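Local coordinates for protein fiber (Bovine adenovirus 4, PDB 4UE0) that is a viral capsid fibre whose trimeric head domain, the part in this structure, probably mediates attachment to a host-cell receptor, at residues Tyr34-Asn39 / Ile63-Ser68; Asp67-Ala72 / Gly87-Lys92. All coordinates share one frame; numbering follows the deposited sequence.

In the fold
The fibre head subunit is a sandwich of two four-stranded antiparallel sheets, and the two interactions illustrate pairing within a sheet and packing of a loop on one. In interaction 2, strands 70-77 and 83-93 pair as a hairpin through main-chain hydrogen bonds, with one face turned to the core and the other to a second subunit. In interaction 1 the loop 63-68, which leads into strand 70-77, packs on strand 34-40 of the other sheet by van der Waals contact, mostly of apolar side chains, with no hydrogen bond between the segments. Y36, L38 and I63 are buried, V65 exposed. D67 and S68 are shared, and the F70 ring touches I63, F64 and Y36, joining both contacts.

Interaction 1 of 2, residues Tyr34-Asn39 / Ile63-Ser68; sequences YIYILN and IFVMDS
Y36 presents its phenol ring to the loop 63-68 along one flank, from CD1 to the hydroxyl. Its CG stands anti to the carbonyl carbon (chi1 -61°), which turns the ring out of the strand toward the loop backbone. There CD1 meets the carbonyl O of I63 at 3.7 Å, oblique to the ring, and I63 CB at 4.1 Å. Farther out, the V65 side chain crosses the phenol at about a right angle, and its CG2 methyl lies 3.9 Å from Y36 CE1. This outer end of the contact is exposed on the loop side.

Two residues along, L38 points to the same side of the strand, with CG anti to the backbone N (chi1 -179°). I63 meets it crosswise: CG1 takes the crowded position between N and carbonyl carbon (chi1 70°), and the extended chain carries CD1 to within 3.8 Å of L38 CB. The loop bends in an inverse gamma turn centred on F64, closed by a weak bond from V65 N to I63 O, so I63 and V65 meet the inner and outer parts of the same Y36 ring.

The loop between helix 58-61 and strand 70-77 thus packs on strand 34-40 of the other sheet of the beta sandwich. Strand 34-40 runs between strands 19-29 and 114-120, I63 also touches W25, and F70 of strand 70-77 packs against both Y36 and I63.

Interaction 2 of 2, residues Asp67-Ala72 / Gly87-Lys92; sequences DSPFYA and GVTISK
Four main-chain hydrogen bonds join F70 and A72 to I90 and V88, the regular pattern of an antiparallel beta hairpin formed by strands 70-77 and 83-93. F70 and I90 exchange one pair: I90 N reaches F70 O at 2.9 Å and nearly straight, whereas F70 N approaches I90 O at a more bent 138°, where the strand begins. A72 and V88 make the second pair. A72 N meets V88 O in the carbonyl plane, but V88 N, 2.8 Å from A72 O, sits 38° above the plane of that carbonyl. Between the two lies the non-hydrogen-bonded pair Y71 and T89, whose CA atoms donate CA-H...O contacts to V88 O and F70 O.

The side chains of F70, A72, V88 and I90 face the sandwich core. I90 CD1 rests 3.8 Å from F70 CB, while the F70 ring swings away from strand 83-93 to meet A116 and I118 of the opposite sheet and F64 edge-to-face.

Y71 and T89 occupy the other face, which a second subunit covers. With CG anti to the backbone N (chi1 176°), the Y71 ring extends along strand 83-93 from T89 toward G87; T89 OG1 comes to its edge, and the phenol end reaches G87, whose CA is 3.6 Å from Y71 OH. That hydroxyl shares a hydrogen bond with T75 OG1 of the second subunit, and Q42 of the same subunit bonds both P69 O and Y71 N, so this face belongs to the trimer interface. Just ahead of the strand, the P69 ring lies alongside T89, pointing the same way: P69 CB stands 3.6 Å from the T89 CG2 methyl and 3.3 Å from I90 O.

Interaction 1 of 2, residues Tyr34-Asn39 / Ile63-Ser68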
ATOM      1  N   TYR A  34     -15.609   3.099  12.149  1.00 26.27           N
ATOM      2  CA  TYR A  34     -15.857   2.974  10.701  1.00 22.60           C
ATOM      3  C   TYR A  34     -14.539   3.227  10.012  1.00 18.95           C
ATOM      4  O   TYR A  34     -13.815   4.136  10.385  1.00 18.25           O
ATOM      5  CB  TYR A  34     -16.909   3.961  10.182  1.00 25.37           C
ATOM      6  CG  TYR A  34     -18.319   3.533  10.431  1.00 30.01           C
ATOM      7  CD1 TYR A  34     -18.695   2.970  11.647  1.00 32.03           C
ATOM      8  CD2 TYR A  34     -19.285   3.697   9.454  1.00 33.29           C
ATOM      9  CE1 TYR A  34     -19.997   2.587  11.885  1.00 38.13           C
ATOM     10  CE2 TYR A  34     -20.597   3.314   9.673  1.00 42.30           C
ATOM     11  CZ  TYR A  34     -20.947   2.754  10.889  1.00 44.17           C
ATOM     12  OH  TYR A  34     -22.252   2.360  11.139  1.00 60.70           O
ATOM     13  N   ILE A  35     -14.247   2.403   9.015  1.00 17.11           N
ATOM     14  CA  ILE A  35     -13.081   2.598   8.158  1.00 16.37           C
ATOM     15  C   ILE A  35     -13.567   3.048   6.771  1.00 17.31           C
ATOM     16  O   ILE A  35     -14.494   2.458   6.201  1.00 19.22           O
ATOM     17  CB  ILE A  35     -12.259   1.321   7.992  1.00 16.61           C
ATOM     18  CG1 ILE A  35     -12.033   0.651   9.332  1.00 17.84           C
ATOM     19  CG2 ILE A  35     -10.939   1.656   7.339  1.00 17.97           C
ATOM     20  CD1 ILE A  35     -11.472  -0.755   9.202  1.00 20.64           C
ATOM     21  N   TYR A  36     -12.935   4.109   6.278  1.00 14.81           N
ATOM     22  CA  TYR A  36     -13.217   4.694   4.969  1.00 14.59           C
ATOM     23  C   TYR A  36     -11.978   4.471   4.125  1.00 13.31           C
ATOM     24  O   TYR A  36     -10.902   4.958   4.463  1.00 13.02           O
ATOM     25  CB  TYR A  36     -13.519   6.184   5.095  1.00 15.65           C
ATOM     26  CG  TYR A  36     -14.722   6.430   5.956  1.00 18.53           C
ATOM     27  CD1 TYR A  36     -15.983   6.360   5.415  1.00 19.14           C
ATOM     28  CD2 TYR A  36     -14.596   6.672   7.316  1.00 20.71           C
ATOM     29  CE1 TYR A  36     -17.116   6.530   6.193  1.00 22.26           C
ATOM     30  CE2 TYR A  36     -15.723   6.858   8.112  1.00 24.60           C
ATOM     31  CZ  TYR A  36     -16.980   6.790   7.537  1.00 23.49           C
ATOM     32  OH  TYR A  36     -18.097   6.973   8.299  1.00 29.73           O
ATOM     33  N   ILE A  37     -12.130   3.711   3.041  1.00 14.33           N
ATOM     34  CA  ILE A  37     -11.016   3.311   2.176  1.00 14.47           C
ATOM     35  C   ILE A  37     -11.230   3.923   0.795  1.00 14.01           C
ATOM     36  O   ILE A  37     -12.324   3.824   0.224  1.00 16.62           O
ATOM     37  CB  ILE A  37     -10.906   1.774   2.088  0.50 15.39           C
ATOM     38  CG1 ILE A  37     -10.482   1.199   3.444  0.50 17.40           C
ATOM     39  CG2 ILE A  37      -9.912   1.350   1.021  0.50 18.03           C
ATOM     40  CD1 ILE A  37     -10.836  -0.252   3.645  0.50 18.27           C
ATOM     41  N   LEU A  38     -10.166   4.515   0.266  1.00 12.80           N
ATOM     42  CA  LEU A  38     -10.142   5.009  -1.103  1.00 13.26           C
ATOM     43  C   LEU A  38      -8.923   4.425  -1.789  1.00 12.45           C
ATOM     44  O   LEU A  38      -7.809   4.568  -1.284  1.00 13.10           O
ATOM     45  CB  LEU A  38     -10.049   6.540  -1.147  1.00 13.48           C
ATOM     46  CG  LEU A  38     -10.051   7.177  -2.536  1.00 14.74           C
ATOM     47  CD1 LEU A  38     -11.310   6.863  -3.324  1.00 15.65           C
ATOM     48  CD2 LEU A  38      -9.863   8.688  -2.434  1.00 17.88           C
ATOM     49  N   ASN A  39      -9.116   3.798  -2.941  1.00 13.49           N
ATOM     50  CA  ASN A  39      -7.978   3.395  -3.685  1.00 15.01           C
ATOM     51  C   ASN A  39      -8.042   3.723  -5.135  1.00 13.65           C
ATOM     52  O   ASN A  39      -9.061   4.111  -5.662  1.00 14.59           O
ATOM     53  CB  ASN A  39      -7.692   1.964  -3.453  1.00 17.53           C
ATOM     54  CG  ASN A  39      -8.815   1.098  -3.827  1.00 17.31           C
ATOM     55  OD1 ASN A  39      -9.505   1.318  -4.837  1.00 22.61           O
ATOM     56  ND2 ASN A  39      -9.067   0.105  -2.985  1.00 26.90           N
ATOM     57  N   ILE A  63     -17.754   8.547   1.338  1.00 22.61           N
ATOM     58  CA  ILE A  63     -16.601   8.259   2.174  1.00 19.68           C
ATOM     59  C   ILE A  63     -15.977   9.542   2.740  1.00 18.73           C
ATOM     60  O   ILE A  63     -15.049   9.476   3.571  1.00 22.30           O
ATOM     61  CB  ILE A  63     -15.519   7.400   1.452  1.00 18.73           C
ATOM     62  CG1 ILE A  63     -14.809   8.192   0.340  1.00 19.79           C
ATOM     63  CG2 ILE A  63     -16.095   6.085   0.939  1.00 22.36           C
ATOM     64  CD1 ILE A  63     -13.570   7.530  -0.181  1.00 19.76           C
ATOM     65  N   PHE A  64     -16.447  10.705   2.283  1.00 21.20           N
ATOM     66  CA  PHE A  64     -15.885  11.984   2.730  1.00 21.69           C
ATOM     67  C   PHE A  64     -16.694  12.530   3.894  1.00 31.37           C
ATOM     68  O   PHE A  64     -17.408  13.512   3.780  1.00 42.74           O
ATOM     69  CB  PHE A  64     -15.783  13.004   1.575  1.00 24.43           C
ATOM     70  CG  PHE A  64     -14.772  12.619   0.517  1.00 19.62           C
ATOM     71  CD1 PHE A  64     -15.122  11.728  -0.487  1.00 20.75           C
ATOM     72  CD2 PHE A  64     -13.454  13.108   0.533  1.00 20.09           C
ATOM     73  CE1 PHE A  64     -14.235  11.362  -1.457  1.00 19.95           C
ATOM     74  CE2 PHE A  64     -12.554  12.723  -0.446  1.00 18.48           C
ATOM     75  CZ  PHE A  64     -12.945  11.840  -1.433  1.00 20.03           C
ATOM     76  N   VAL A  65     -16.564  11.851   5.024  1.00 36.54           N
ATOM     77  CA  VAL A  65     -17.318  12.158   6.230  1.00 32.03           C
ATOM     78  C   VAL A  65     -16.495  13.031   7.153  1.00 35.34           C
ATOM     79  O   VAL A  65     -17.043  13.854   7.876  1.00 42.86           O
ATOM     80  CB  VAL A  65     -17.701  10.850   6.962  1.00 35.15           C
ATOM     81  CG1 VAL A  65     -18.169  11.105   8.389  1.00 42.67           C
ATOM     82  CG2 VAL A  65     -18.773  10.114   6.167  1.00 38.98           C
ATOM     83  N   MET A  66     -15.185  12.824   7.163  1.00 37.53           N
ATOM     84  CA  MET A  66     -14.315  13.531   8.087  1.00 35.24           C
ATOM     85  C   MET A  66     -13.862  14.849   7.467  1.00 34.51           C
ATOM     86  O   MET A  66     -13.856  15.015   6.229  1.00 34.17           O
ATOM     87  CB  MET A  66     -13.094  12.663   8.456  1.00 41.38           C
ATOM     88  CG  MET A  66     -13.432  11.301   9.065  1.00 48.75           C
ATOM     89  SD  MET A  66     -14.473  11.332  10.558  1.00 72.78           S
ATOM     90  CE  MET A  66     -13.265  11.645  11.851  1.00 56.97           C
ATOM     91  N   ASP A  67     -13.462  15.779   8.329  1.00 36.56           N
ATOM     92  CA  ASP A  67     -12.885  17.040   7.870  1.00 35.44           C
ATOM     93  C   ASP A  67     -11.505  16.850   7.204  1.00 30.29           C
ATOM     94  O   ASP A  67     -11.181  17.557   6.250  1.00 34.70           O
ATOM     95  CB  ASP A  67     -12.803  18.047   9.024  1.00 40.59           C
ATOM     96  CG  ASP A  67     -14.162  18.627   9.387  1.00 59.57           C
ATOM     97  OD1 ASP A  67     -15.193  18.142   8.849  1.00 79.10           O
ATOM     98  OD2 ASP A  67     -14.200  19.576  10.208  1.00 90.70           O
ATOM     99  N   SER A  68     -10.697  15.893   7.681  1.00 26.71           N
ATOM    100  CA  SER A  68      -9.364  15.683   7.100  1.00 24.88           C
ATOM    101  C   SER A  68      -9.462  15.069   5.703  1.00 18.90           C
ATOM    102  O   SER A  68     -10.235  14.119   5.489  1.00 22.38           O
ATOM    103  CB  SER A  68      -8.483  14.780   7.983  1.00 31.84           C
ATOM    104  OG  SER A  68      -7.883  15.546   9.014  1.00 39.34           O
TER

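Interaction 2 of 2, residues Asp67-Ala72 / Gly87-Lys92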
ATOM      1  N   ASP A  67     -13.462  15.779   8.329  1.00 36.56           N
ATOM      2  CA  ASP A  67     -12.885  17.040   7.870  1.00 35.44           C
ATOM      3  C   ASP A  67     -11.505  16.850   7.204  1.00 30.29           C
ATOM      4  O   ASP A  67     -11.181  17.557   6.250  1.00 34.70           O
ATOM      5  CB  ASP A  67     -12.803  18.047   9.024  1.00 40.59           C
ATOM      6  CG  ASP A  67     -14.162  18.627   9.387  1.00 59.57           C
ATOM      7  OD1 ASP A  67     -15.193  18.142   8.849  1.00 79.10           O
ATOM      8  OD2 ASP A  67     -14.200  19.576  10.208  1.00 90.70           O
ATOM      9  N   SER A  68     -10.697  15.893   7.681  1.00 26.71           N
ATOM     10  CA  SER A  68      -9.364  15.683   7.100  1.00 24.88           C
ATOM     11  C   SER A  68      -9.462  15.069   5.703  1.00 18.90           C
ATOM     12  O   SER A  68     -10.235  14.119   5.489  1.00 22.38           O
ATOM     13  CB  SER A  68      -8.483  14.780   7.983  1.00 31.84           C
ATOM     14  OG  SER A  68      -7.883  15.546   9.014  1.00 39.34           O
ATOM     15  N   PRO A  69      -8.650  15.566   4.762  1.00 16.75           N
ATOM     16  CA  PRO A  69      -8.532  14.874   3.482  1.00 14.71           C
ATOM     17  C   PRO A  69      -7.856  13.519   3.666  1.00 12.65           C
ATOM     18  O   PRO A  69      -7.108  13.315   4.640  1.00 14.44           O
ATOM     19  CB  PRO A  69      -7.653  15.812   2.645  1.00 17.88           C
ATOM     20  CG  PRO A  69      -7.489  17.054   3.390  1.00 25.83           C
ATOM     21  CD  PRO A  69      -7.783  16.756   4.822  1.00 20.41           C
ATOM     22  N   PHE A  70      -8.079  12.639   2.707  1.00 11.60           N
ATOM     23  CA  PHE A  70      -7.297  11.422   2.615  1.00 11.37           C
ATOM     24  C   PHE A  70      -5.875  11.777   2.175  1.00 10.42           C
ATOM     25  O   PHE A  70      -5.686  12.651   1.329  1.00 11.10           O
ATOM     26  CB  PHE A  70      -7.909  10.463   1.615  1.00 11.52           C
ATOM     27  CG  PHE A  70      -9.242   9.911   2.015  1.00 12.47           C
ATOM     28  CD1 PHE A  70     -10.427  10.535   1.648  1.00 14.46           C
ATOM     29  CD2 PHE A  70      -9.326   8.711   2.704  1.00 12.71           C
ATOM     30  CE1 PHE A  70     -11.645  10.006   2.027  1.00 16.27           C
ATOM     31  CE2 PHE A  70     -10.554   8.175   3.054  1.00 14.06           C
ATOM     32  CZ  PHE A  70     -11.705   8.823   2.723  1.00 15.37           C
ATOM     33  N   TYR A  71      -4.891  11.065   2.743  1.00 10.54           N
ATOM     34  CA  TYR A  71      -3.494  11.256   2.363  1.00 10.20           C
ATOM     35  C   TYR A  71      -2.869   9.891   2.093  1.00  9.69           C
ATOM     36  O   TYR A  71      -2.863   9.011   2.938  1.00 11.07           O
ATOM     37  CB  TYR A  71      -2.689  12.023   3.460  1.00 10.40           C
ATOM     38  CG  TYR A  71      -1.239  12.114   3.091  1.00  9.96           C
ATOM     39  CD1 TYR A  71      -0.807  12.907   2.013  1.00 10.06           C
ATOM     40  CD2 TYR A  71      -0.319  11.299   3.693  1.00  9.87           C
ATOM     41  CE1 TYR A  71       0.487  12.878   1.570  1.00 10.36           C
ATOM     42  CE2 TYR A  71       1.003  11.270   3.272  1.00 10.69           C
ATOM     43  CZ  TYR A  71       1.405  12.023   2.171  1.00 10.02           C
ATOM     44  OH  TYR A  71       2.687  11.964   1.692  1.00 11.41           O
ATOM     45  N   ALA A  72      -2.274   9.747   0.905  1.00  9.15           N
ATOM     46  CA  ALA A  72      -1.570   8.539   0.491  1.00  9.32           C
ATOM     47  C   ALA A  72      -0.316   8.932  -0.265  1.00  9.02           C
ATOM     48  O   ALA A  72      -0.001  10.114  -0.394  1.00 10.25           O
ATOM     49  CB  ALA A  72      -2.475   7.657  -0.359  1.00 10.75           C
ATOM     50  N   GLY A  87       3.182  12.726  -2.718  1.00  9.84           N
ATOM     51  CA  GLY A  87       2.070  12.740  -1.804  1.00  9.57           C
ATOM     52  C   GLY A  87       0.767  12.956  -2.563  1.00  9.54           C
ATOM     53  O   GLY A  87       0.743  13.714  -3.537  1.00 10.73           O
ATOM     54  N   VAL A  88      -0.293  12.281  -2.137  1.00  9.50           N
ATOM     55  CA  VAL A  88      -1.600  12.336  -2.781  1.00  8.83           C
ATOM     56  C   VAL A  88      -2.625  12.744  -1.724  1.00  9.74           C
ATOM     57  O   VAL A  88      -2.788  12.059  -0.733  1.00 10.46           O
ATOM     58  CB  VAL A  88      -2.004  10.974  -3.365  1.00  9.60           C
ATOM     59  CG1 VAL A  88      -3.270  11.155  -4.190  1.00 11.27           C
ATOM     60  CG2 VAL A  88      -0.893  10.358  -4.200  1.00  9.94           C
ATOM     61  N   THR A  89      -3.209  13.918  -1.911  1.00  9.84           N
ATOM     62  CA  THR A  89      -4.203  14.444  -0.963  1.00 10.01           C
ATOM     63  C   THR A  89      -5.536  14.509  -1.682  1.00  9.64           C
ATOM     64  O   THR A  89      -5.629  15.164  -2.726  1.00 11.43           O
ATOM     65  CB  THR A  89      -3.769  15.837  -0.465  1.00 11.53           C
ATOM     66  OG1 THR A  89      -2.478  15.734   0.182  1.00 12.16           O
ATOM     67  CG2 THR A  89      -4.782  16.377   0.539  1.00 13.13           C
ATOM     68  N   ILE A  90      -6.538  13.837  -1.141  1.00 10.23           N
ATOM     69  CA  ILE A  90      -7.836  13.740  -1.784  1.00 11.17           C
ATOM     70  C   ILE A  90      -8.886  14.364  -0.885  1.00 12.19           C
ATOM     71  O   ILE A  90      -9.079  13.972   0.250  1.00 12.58           O
ATOM     72  CB  ILE A  90      -8.239  12.303  -2.106  1.00 10.72           C
ATOM     73  CG1 ILE A  90      -7.102  11.517  -2.766  1.00 10.55           C
ATOM     74  CG2 ILE A  90      -9.469  12.343  -3.006  1.00 12.58           C
ATOM     75  CD1 ILE A  90      -6.209  10.714  -1.822  1.00 11.24           C
ATOM     76  N   SER A  91      -9.498  15.412  -1.421  1.00 12.74           N
ATOM     77  CA  SER A  91     -10.427  16.280  -0.693  1.00 13.61           C
ATOM     78  C   SER A  91     -11.722  16.472  -1.509  1.00 14.63           C
ATOM     79  O   SER A  91     -11.743  16.181  -2.703  1.00 14.23           O
ATOM     80  CB  SER A  91      -9.749  17.637  -0.426  1.00 16.44           C
ATOM     81  OG  SER A  91      -9.329  18.287  -1.608  1.00 17.77           O
ATOM     82  N   LYS A  92     -12.769  16.934  -0.831  1.00 17.60           N
ATOM     83  CA  LYS A  92     -14.036  17.219  -1.473  1.00 17.79           C
ATOM     84  C   LYS A  92     -14.493  18.620  -1.077  1.00 17.97           C
ATOM     85  O   LYS A  92     -14.398  19.020   0.093  1.00 21.48           O
ATOM     86  CB  LYS A  92     -15.070  16.185  -1.055  1.00 20.69           C
ATOM     87  CG  LYS A  92     -16.404  16.345  -1.745  1.00 25.49           C
ATOM     88  CD  LYS A  92     -17.313  15.155  -1.515  1.00 30.02           C
ATOM     89  CE  LYS A  92     -18.069  15.271  -0.213  1.00 35.37           C
ATOM     90  NZ  LYS A  92     -19.087  16.359  -0.265  1.00 33.55           N
TER